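Local coordinates for hypothetical protein (Legionella pneumophila subsp. pneumophila, PDB 4KH9) that is of unknown function but binds calcium and is built as three domains, the central and C-terminal ones related to the immunoglobulin-like E-set families, at residues Q7-Y12 with I265-S269; Y175-A181 with E222-D228. All coordinates share one frame; numbering follows the deposited sequence.

Interaction 1: residues Q7-Y12 with I265-S269; sequences QPTKAY and IPSAS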
loop_
_atom_site.group_PDB
_atom_site.type_symbol
_atom_site.label_atom_id
_atom_site.label_comp_id
_atom_site.label_asym_id
_atom_site.label_seq_id
_atom_site.Cartn_x
_atom_site.Cartn_y
_atom_site.Cartn_z
ATOM N N GLN A 7 21.216 12.053 -9.130
ATOM C CA GLN A 7 20.501 10.788 -8.966
ATOM C C GLN A 7 20.951 9.842 -10.078
ATOM O O GLN A 7 20.611 10.071 -11.237
ATOM C CB GLN A 7 18.962 10.996 -8.968
ATOM C CG GLN A 7 18.123 9.701 -8.882
ATOM C CD GLN A 7 16.626 9.938 -9.082
ATOM O OE1 GLN A 7 15.888 10.234 -8.131
ATOM N NE2 GLN A 7 16.134 9.825 -10.325
ATOM N N PRO A 8 21.756 8.801 -9.771
ATOM C CA PRO A 8 22.138 7.834 -10.817
ATOM C C PRO A 8 20.908 7.183 -11.447
ATOM O O PRO A 8 19.984 6.826 -10.731
ATOM C CB PRO A 8 22.975 6.800 -10.047
ATOM C CG PRO A 8 23.423 7.513 -8.826
ATOM C CD PRO A 8 22.282 8.388 -8.456
ATOM N N THR A 9 20.866 7.079 -12.773
ATOM C CA THR A 9 19.704 6.489 -13.429
ATOM C C THR A 9 19.836 4.953 -13.488
ATOM O O THR A 9 20.933 4.398 -13.419
ATOM C CB THR A 9 19.447 7.080 -14.827
ATOM O OG1 THR A 9 20.495 6.717 -15.700
ATOM C CG2 THR A 9 19.247 8.584 -14.821
ATOM N N LYS A 10 18.702 4.280 -13.643
ATOM C CA LYS A 10 18.612 2.832 -13.719
ATOM C C LYS A 10 17.653 2.465 -14.859
ATOM O O LYS A 10 16.561 3.022 -14.959
ATOM C CB LYS A 10 18.148 2.273 -12.342
ATOM C CG LYS A 10 17.837 0.776 -12.288
ATOM C CD LYS A 10 19.041 -0.127 -12.262
ATOM C CE LYS A 10 18.566 -1.530 -12.006
ATOM N NZ LYS A 10 19.604 -2.533 -12.314
ATOM N N ALA A 11 18.085 1.573 -15.742
ATOM C CA ALA A 11 17.237 1.124 -16.849
ATOM C C ALA A 11 16.280 0.024 -16.373
ATOM O O ALA A 11 16.560 -0.655 -15.383
ATOM C CB ALA A 11 18.098 0.617 -18.004
ATOM N N TYR A 12 15.140 -0.125 -17.066
ATOM C CA TYR A 12 14.173 -1.184 -16.801
ATOM C C TYR A 12 13.620 -1.691 -18.143
ATOM O O TYR A 12 13.665 -0.978 -19.149
ATOM C CB TYR A 12 13.057 -0.740 -15.838
ATOM C CG TYR A 12 12.074 0.268 -16.393
ATOM C CD1 TYR A 12 12.381 1.624 -16.421
ATOM C CD2 TYR A 12 10.804 -0.125 -16.816
ATOM C CE1 TYR A 12 11.475 2.560 -16.918
ATOM C CE2 TYR A 12 9.873 0.810 -17.277
ATOM C CZ TYR A 12 10.216 2.154 -17.326
ATOM O OH TYR A 12 9.328 3.096 -17.800
ATOM N N ILE A 265 11.589 2.984 -10.431
ATOM C CA ILE A 265 12.941 2.826 -10.948
ATOM C C ILE A 265 13.398 4.229 -11.417
ATOM O O ILE A 265 12.634 4.891 -12.119
ATOM C CB ILE A 265 12.971 1.760 -12.060
ATOM C CG1 ILE A 265 12.665 0.356 -11.473
ATOM C CG2 ILE A 265 14.302 1.748 -12.813
ATOM C CD1 ILE A 265 11.759 -0.417 -12.331
ATOM N N PRO A 266 14.582 4.722 -11.012
ATOM C CA PRO A 266 15.000 6.079 -11.439
ATOM C C PRO A 266 15.440 6.062 -12.909
ATOM O O PRO A 266 16.625 6.172 -13.219
ATOM C CB PRO A 266 16.149 6.394 -10.475
ATOM C CG PRO A 266 16.736 5.062 -10.113
ATOM C CD PRO A 266 15.590 4.089 -10.122
ATOM N N SER A 267 14.460 5.888 -13.820
ATOM C CA SER A 267 14.634 5.740 -15.283
ATOM C C SER A 267 15.174 7.001 -15.953
ATOM O O SER A 267 15.634 6.933 -17.092
ATOM C CB SER A 267 13.307 5.368 -15.920
ATOM O OG SER A 267 12.249 6.178 -15.425
ATOM N N ALA A 268 15.088 8.153 -15.266
ATOM C CA ALA A 268 15.580 9.438 -15.768
ATOM C C ALA A 268 15.773 10.408 -14.616
ATOM O O ALA A 268 15.094 10.295 -13.585
ATOM C CB ALA A 268 14.622 10.020 -16.802
ATOM N N SER A 269 16.728 11.334 -14.773
ATOM C CA SER A 269 17.026 12.319 -13.748
ATOM C C SER A 269 17.234 13.703 -14.329
ATOM O O SER A 269 17.735 13.834 -15.437
ATOM C CB SER A 269 18.279 11.913 -12.973
ATOM O OG SER A 269 18.062 10.708 -12.259
#
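Q7 and S269 meet through a hydroxyl that is used twice: S269 OG donates to the backbone O of Q7 at 2.8 Å and accepts from Q7 NE2 at 2.9 Å, the latter bond bent to 133°. The glutamine chain is extended, with CG anti to the backbone N (chi1 177°); it runs alongside the hydroxyl and brings NE2 against P266 CB, 3.4 Å away. NE2 also donates to the carbonyl of V360. P266, the centre of an inverse gamma turn, presents its O to K10 N at 2.8 Å, the donor standing above the carbonyl plane. Packing is close at the Y12 end as well. I265 CD1 comes within 3.8 Å of Y12 CB, while S267 CB sits in the plane of the tyrosine ring at its edge, 3.5 Å from CE1; D353 binds both Y12 OH and S267 OG. By contrast, P8 and A11 turn their side chains away on the exposed side, and K10 NZ leads away to a salt bridge with E230. Donating to Q7 O and accepting from Q7 NE2, the S269 hydroxyl has its orientation fixed, and the N-terminal loop is held at discrete points where the central domain passes into the C-terminal one.

Interaction 2: residues Y175-A181 with E222-D228; sequences YGDKLKA and EGTATLD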
loop_
_atom_site.group_PDB
_atom_site.type_symbol
_atom_site.label_atom_id
_atom_site.label_comp_id
_atom_site.label_asym_id
_atom_site.label_seq_id
_atom_site.Cartn_x
_atom_site.Cartn_y
_atom_site.Cartn_z
ATOM N N TYR A 175 14.590 2.423 -6.432
ATOM C CA TYR A 175 15.565 1.353 -6.534
ATOM C C TYR A 175 16.791 1.631 -5.637
ATOM O O TYR A 175 17.396 2.682 -5.738
ATOM C CB TYR A 175 15.993 1.152 -8.005
ATOM C CG TYR A 175 17.006 0.043 -8.170
ATOM C CD1 TYR A 175 16.602 -1.284 -8.286
ATOM C CD2 TYR A 175 18.371 0.314 -8.170
ATOM C CE1 TYR A 175 17.534 -2.316 -8.383
ATOM C CE2 TYR A 175 19.309 -0.711 -8.269
ATOM C CZ TYR A 175 18.886 -2.025 -8.373
ATOM O OH TYR A 175 19.808 -3.044 -8.476
ATOM N N GLY A 176 17.103 0.678 -4.765
ATOM C CA GLY A 176 18.237 0.776 -3.872
ATOM C C GLY A 176 17.946 1.420 -2.547
ATOM O O GLY A 176 18.826 1.447 -1.696
ATOM N N ASP A 177 16.728 1.959 -2.342
ATOM C CA ASP A 177 16.432 2.535 -1.036
ATOM C C ASP A 177 16.265 1.455 0.026
ATOM O O ASP A 177 15.799 0.351 -0.276
ATOM C CB ASP A 177 15.146 3.369 -1.080
ATOM C CG ASP A 177 15.257 4.705 -1.802
ATOM O OD1 ASP A 177 16.389 5.102 -2.148
ATOM O OD2 ASP A 177 14.207 5.347 -2.017
ATOM N N LYS A 178 16.578 1.797 1.259
ATOM C CA LYS A 178 16.313 0.947 2.402
ATOM C C LYS A 178 14.974 1.365 2.992
ATOM O O LYS A 178 14.767 2.546 3.313
ATOM C CB LYS A 178 17.432 1.027 3.436
ATOM C CG LYS A 178 17.216 0.061 4.631
ATOM C CD LYS A 178 18.537 -0.501 5.187
ATOM C CE LYS A 178 19.408 0.560 5.833
ATOM N NZ LYS A 178 20.609 -0.014 6.490
ATOM N N LEU A 179 14.059 0.415 3.095
ATOM C CA LEU A 179 12.757 0.640 3.704
ATOM C C LEU A 179 12.860 0.308 5.188
ATOM O O LEU A 179 13.436 -0.719 5.529
ATOM C CB LEU A 179 11.684 -0.238 3.015
ATOM C CG LEU A 179 10.235 -0.119 3.544
ATOM C CD1 LEU A 179 9.260 -0.384 2.452
ATOM C CD2 LEU A 179 9.970 -1.135 4.637
ATOM N N LYS A 180 12.268 1.135 6.047
ATOM C CA LYS A 180 12.175 0.855 7.471
ATOM C C LYS A 180 10.681 0.828 7.867
ATOM O O LYS A 180 9.935 1.743 7.531
ATOM C CB LYS A 180 12.970 1.864 8.288
ATOM C CG LYS A 180 13.059 1.533 9.768
ATOM C CD LYS A 180 13.730 2.701 10.494
ATOM C CE LYS A 180 13.814 2.470 11.973
ATOM N NZ LYS A 180 14.248 3.695 12.703
ATOM N N ALA A 181 10.239 -0.252 8.528
ATOM C CA ALA A 181 8.865 -0.384 8.995
ATOM C C ALA A 181 8.821 -0.451 10.514
ATOM O O ALA A 181 9.784 -0.892 11.150
ATOM C CB ALA A 181 8.222 -1.627 8.405
ATOM N N GLU A 222 10.947 -3.264 14.670
ATOM C CA GLU A 222 11.358 -2.516 13.486
ATOM C C GLU A 222 11.795 -3.502 12.434
ATOM O O GLU A 222 12.375 -4.528 12.767
ATOM C CB GLU A 222 12.473 -1.516 13.809
ATOM C CG GLU A 222 12.001 -0.326 14.626
ATOM C CD GLU A 222 13.104 0.634 15.028
ATOM O OE1 GLU A 222 14.151 0.161 15.529
ATOM O OE2 GLU A 222 12.891 1.862 14.906
ATOM N N GLY A 223 11.500 -3.211 11.178
ATOM C CA GLY A 223 11.894 -4.082 10.085
ATOM C C GLY A 223 12.574 -3.305 8.977
ATOM O O GLY A 223 12.177 -2.182 8.690
ATOM N N THR A 224 13.616 -3.875 8.365
ATOM C CA THR A 224 14.277 -3.244 7.227
ATOM C C THR A 224 14.424 -4.226 6.082
ATOM O O THR A 224 14.477 -5.437 6.306
ATOM C CB THR A 224 15.670 -2.650 7.564
ATOM O OG1 THR A 224 16.583 -3.698 7.887
ATOM C CG2 THR A 224 15.634 -1.610 8.659
ATOM N N ALA A 225 14.536 -3.681 4.865
ATOM C CA ALA A 225 14.835 -4.372 3.620
ATOM C C ALA A 225 15.286 -3.363 2.585
ATOM O O ALA A 225 14.879 -2.202 2.642
ATOM C CB ALA A 225 13.602 -5.131 3.118
ATOM N N THR A 226 16.069 -3.815 1.610
ATOM C CA THR A 226 16.516 -3.035 0.457
ATOM C C THR A 226 15.530 -3.282 -0.645
ATOM O O THR A 226 15.213 -4.443 -0.936
ATOM C CB THR A 226 17.969 -3.427 0.046
ATOM O OG1 THR A 226 18.801 -3.103 1.135
ATOM C CG2 THR A 226 18.471 -2.675 -1.201
ATOM N N LEU A 227 15.071 -2.212 -1.288
ATOM C CA LEU A 227 14.122 -2.358 -2.385
ATOM C C LEU A 227 14.923 -2.385 -3.661
ATOM O O LEU A 227 15.567 -1.397 -4.028
ATOM C CB LEU A 227 13.071 -1.237 -2.359
ATOM C CG LEU A 227 12.115 -1.265 -1.165
ATOM C CD1 LEU A 227 11.540 0.094 -0.929
ATOM C CD2 LEU A 227 10.971 -2.267 -1.360
ATOM N N ASP A 228 14.997 -3.562 -4.273
ATOM C CA ASP A 228 15.858 -3.692 -5.428
ATOM C C ASP A 228 15.159 -4.431 -6.560
ATOM O O ASP A 228 15.826 -5.032 -7.405
ATOM C CB ASP A 228 17.183 -4.380 -5.033
ATOM C CG ASP A 228 17.080 -5.755 -4.400
ATOM O OD1 ASP A 228 15.943 -6.295 -4.312
ATOM O OD2 ASP A 228 18.132 -6.296 -3.986
#
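K180 and E222 lie on neighbouring antiparallel strands of the central E-set domain, an immunoglobulin-like fold, and their side chains cross obliquely to form a salt bridge, NZ to OE2 3.2 Å. K180 reaches it fully extended, with CG anti to the backbone N (chi1 -173°), so that CE also comes up against the carboxylate. K178, T224 and T226 share the face of K180, and this side is largely exposed. The other face carries L179, A181 and A225. Here L179 CB meets L227 CD1 at 4.0 Å, the two leucines angled across one another; F261 and L201 touch both, placing the pair within the domain interior. The side chains alternate between the faces because each strand is extended; across the pair the register is antiparallel, with L179 opposite A225 and A181 opposite G223 as hydrogen-bonded pairs, K178 opposite T226 and K180 opposite T224 as non-hydrogen-bonded ones. Two further backbone bonds follow: L227 N to D177 O at 2.9 Å and G176 N to L227 O at 2.7 Å. G176 has a positive phi (90°), a conformation readily taken by glycine, as the chain enters from Y175. At this end D228 O lies at the edge of the Y175 ring, near its plane, 3.4 Å from Y175 CE1.

Interaction 2 belongs to the central domain itself, pairing two strands that have a buried apolar face and a largely exposed polar one. Interaction 1 instead brings the N-terminal loop onto the passage from the central to the C-terminal domain, and both of its segments are mainly irregular. Accordingly, a regular backbone ladder dominates 175-181 with 222-228, whereas one backbone hydrogen bond and separate hydroxyl, amide and apolar contacts hold 7-12 to 265-269. Each is partly buried. Although their centres are about 18 Å apart, they touch through Y175, whose CB packs on P266 CD at 3.6 Å and whose CZ lies 3.7 Å from K10 CE, joining the loop to the edge of the central domain.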